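Local coordinates for protein glycoside Hydrolase (Bacteroides plebeius, PDB 5T3B) that is a family 50 glycoside hydrolase from a gut bacterium and probably cleaves glycosidic bonds in polysaccharides, perhaps agarose-like ones, at residues E31-S36 against K59-P64. Numbering follows the deposited sequence.
Sequences ETYPNS and KTRILP. With EDO (1,2-ethanediol), chain P; EDO (1,2-ethanediol), chain H.
The backbones of residues 31-36 and 59-64 come closest at Tyr-33 and Arg-61, whose CA atoms stay 8.1 Å apart, too far for direct strand pairing. Strands 31-32 and 56-60 each pair antiparallel with strand 39-48, so the contact bridges the two flanks of a small antiparallel meander near the N-terminus, and side chains close the gap. The main side-chain contact is a cation-pi stack. The guanidinium of Arg-61 lies flat on the phenol of Tyr-33, the planes only 2° apart, with Arg-61 CZ 3.5 Å from the Tyr-33 ring centroid and nearly on the ring normal. Arg-61 NH2 sits over Tyr-33 CE2 at 3.5 Å, while NE spans the CD1-CE1 side of the same ring. The arginine chain runs extended as far as CD and then bends at chi3 (66°), which turns the guanidinium onto the ring. Pro-34 CD lies against the opposite face of the phenol, toward its rim, and Tyr-40 of strand 39-48 packs edge-to-face with it. Glu-428 fixes the arginine by a salt bridge to NH2 and also accepts a hydrogen bond from Ser-36 OG, tying the type II turn of residues 33-36 to the same carboxylate. A leucine in place of Tyr-33 has no flat ring to offer, and the buried guanidinium, still gripped by Glu-428, would probably be less firmly held in its plane. Two ethanediol molecules, probably from the crystallisation liquor, lie by Tyr-33 and Pro-34: one bonds weakly to the Lys-59 carbonyl, the other to Asn-35 OD1. Nearer the surface, Glu-31 and Lys-59 approach from opposite directions to form a salt bridge. Both carboxylate oxygens grip the ammonium, Lys-59 NZ lying 3.0 Å from Glu-31 OE1 and 3.1 Å from OE2, on their syn lone pairs.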
loop_
_atom_site.group_PDB
_atom_site.type_symbol
_atom_site.label_atom_id
_atom_site.label_comp_id
_atom_site.label_asym_id
_atom_site.label_seq_id
_atom_site.Cartn_x
_atom_site.Cartn_y
_atom_site.Cartn_z
ATOM N N GLU A 31 14.745 -26.620 0.307
ATOM C CA GLU A 31 15.865 -25.718 0.469
ATOM C C GLU A 31 15.442 -24.554 1.401
ATOM O O GLU A 31 14.261 -24.342 1.622
ATOM C CB GLU A 31 16.404 -25.230 -0.848
ATOM C CG GLU A 31 15.455 -24.396 -1.634
ATOM C CD GLU A 31 16.004 -23.951 -3.006
ATOM O OE1 GLU A 31 16.019 -24.724 -3.978
ATOM O OE2 GLU A 31 16.514 -22.844 -3.113
ATOM N N THR A 32 16.407 -23.834 1.929
ATOM C CA THR A 32 16.141 -22.730 2.821
ATOM C C THR A 32 15.764 -21.487 1.981
ATOM O O THR A 32 16.445 -21.121 1.046
ATOM C CB THR A 32 17.367 -22.409 3.690
ATOM O OG1 THR A 32 17.664 -23.610 4.405
ATOM C CG2 THR A 32 17.020 -21.303 4.628
ATOM N N TYR A 33 14.625 -20.892 2.326
ATOM C CA TYR A 33 14.211 -19.676 1.584
ATOM C C TYR A 33 15.234 -18.554 1.911
ATOM O O TYR A 33 15.657 -18.414 3.066
ATOM C CB TYR A 33 12.789 -19.352 1.978
ATOM C CG TYR A 33 12.242 -18.174 1.187
ATOM C CD1 TYR A 33 11.674 -18.359 -0.063
ATOM C CD2 TYR A 33 12.269 -16.881 1.694
ATOM C CE1 TYR A 33 11.152 -17.293 -0.774
ATOM C CE2 TYR A 33 11.760 -15.810 0.973
ATOM C CZ TYR A 33 11.200 -16.023 -0.262
ATOM O OH TYR A 33 10.634 -14.966 -1.003
ATOM N N PRO A 34 15.602 -17.726 0.913
ATOM C CA PRO A 34 16.642 -16.697 1.191
ATOM C C PRO A 34 16.245 -15.776 2.363
ATOM O O PRO A 34 15.102 -15.311 2.460
ATOM C CB PRO A 34 16.728 -15.924 -0.111
ATOM C CG PRO A 34 16.341 -16.905 -1.136
ATOM C CD PRO A 34 15.249 -17.707 -0.504
ATOM N N ASN A 35 17.201 -15.570 3.270
ATOM C CA ASN A 35 17.002 -14.667 4.380
ATOM C C ASN A 35 15.972 -15.117 5.405
ATOM O O ASN A 35 15.539 -14.371 6.210
ATOM C CB ASN A 35 16.747 -13.232 3.914
ATOM C CG ASN A 35 17.788 -12.745 2.963
ATOM O OD1 ASN A 35 17.458 -12.331 1.832
ATOM N ND2 ASN A 35 19.063 -12.841 3.357
ATOM N N SER A 36 15.701 -16.412 5.426
ATOM C CA SER A 36 14.778 -17.066 6.311
ATOM C C SER A 36 15.452 -18.265 6.961
ATOM O O SER A 36 16.422 -18.811 6.467
ATOM C CB SER A 36 13.589 -17.554 5.532
ATOM O OG SER A 36 12.570 -18.096 6.358
ATOM N N LYS A 59 11.890 -19.317 -9.397
ATOM C CA LYS A 59 11.663 -20.137 -8.215
ATOM C C LYS A 59 10.664 -19.473 -7.328
ATOM O O LYS A 59 10.764 -18.266 -7.004
ATOM C CB LYS A 59 12.942 -20.429 -7.459
ATOM C CG LYS A 59 13.782 -21.561 -7.948
ATOM C CD LYS A 59 14.857 -21.825 -6.846
ATOM C CE LYS A 59 15.630 -23.006 -7.160
ATOM N NZ LYS A 59 16.747 -22.912 -6.205
ATOM N N THR A 60 9.671 -20.219 -6.894
ATOM C CA THR A 60 8.531 -19.645 -6.163
ATOM C C THR A 60 8.178 -20.532 -4.971
ATOM O O THR A 60 8.198 -21.773 -5.060
ATOM C CB THR A 60 7.359 -19.528 -7.174
ATOM O OG1 THR A 60 7.770 -18.735 -8.271
ATOM C CG2 THR A 60 6.152 -18.935 -6.649
ATOM N N ARG A 61 7.763 -19.873 -3.899
ATOM C CA ARG A 61 7.348 -20.461 -2.648
ATOM C C ARG A 61 5.844 -20.356 -2.562
ATOM O O ARG A 61 5.306 -19.239 -2.484
ATOM C CB ARG A 61 8.026 -19.752 -1.455
ATOM C CG ARG A 61 7.628 -20.360 -0.118
ATOM C CD ARG A 61 8.510 -19.857 1.011
ATOM N NE ARG A 61 8.341 -18.423 1.254
ATOM C CZ ARG A 61 8.808 -17.771 2.311
ATOM N NH1 ARG A 61 9.358 -18.430 3.324
ATOM N NH2 ARG A 61 8.658 -16.469 2.368
ATOM N N ILE A 62 5.149 -21.497 -2.468
ATOM C CA ILE A 62 3.734 -21.492 -2.273
ATOM C C ILE A 62 3.347 -22.202 -0.945
ATOM O O ILE A 62 4.101 -23.024 -0.416
ATOM C CB ILE A 62 2.932 -22.079 -3.466
ATOM C CG1 ILE A 62 3.266 -23.543 -3.739
ATOM C CG2 ILE A 62 3.144 -21.258 -4.715
ATOM C CD1 ILE A 62 2.291 -24.223 -4.702
ATOM N N LEU A 63 2.148 -21.910 -0.468
ATOM C CA LEU A 63 1.722 -22.332 0.861
ATOM C C LEU A 63 1.753 -23.857 1.087
ATOM O O LEU A 63 2.251 -24.283 2.148
ATOM C CB LEU A 63 0.391 -21.730 1.205
ATOM C CG LEU A 63 -0.061 -21.904 2.640
ATOM C CD1 LEU A 63 0.872 -21.240 3.652
ATOM C CD2 LEU A 63 -1.480 -21.372 2.808
ATOM N N PRO A 64 1.328 -24.661 0.110
ATOM C CA PRO A 64 1.367 -26.118 0.308
ATOM C C PRO A 64 2.751 -26.698 0.503
ATOM O O PRO A 64 2.862 -27.825 0.983
ATOM C CB PRO A 64 0.751 -26.618 -0.999
ATOM C CG PRO A 64 -0.150 -25.541 -1.443
ATOM C CD PRO A 64 0.601 -24.320 -1.134
HETATM C C1 EDO P . 13.747 -16.786 -3.746
HETATM O O1 EDO P . 13.378 -15.447 -3.352
HETATM C C2 EDO P . 12.677 -17.337 -4.652
HETATM O O2 EDO P . 11.797 -18.412 -4.132
HETATM C C1 EDO H . 13.868 -12.932 -1.050
HETATM O O1 EDO H . 15.057 -13.178 -1.760
HETATM C C2 EDO H . 14.114 -12.721 0.430
HETATM O O2 EDO H . 15.009 -11.564 0.556
#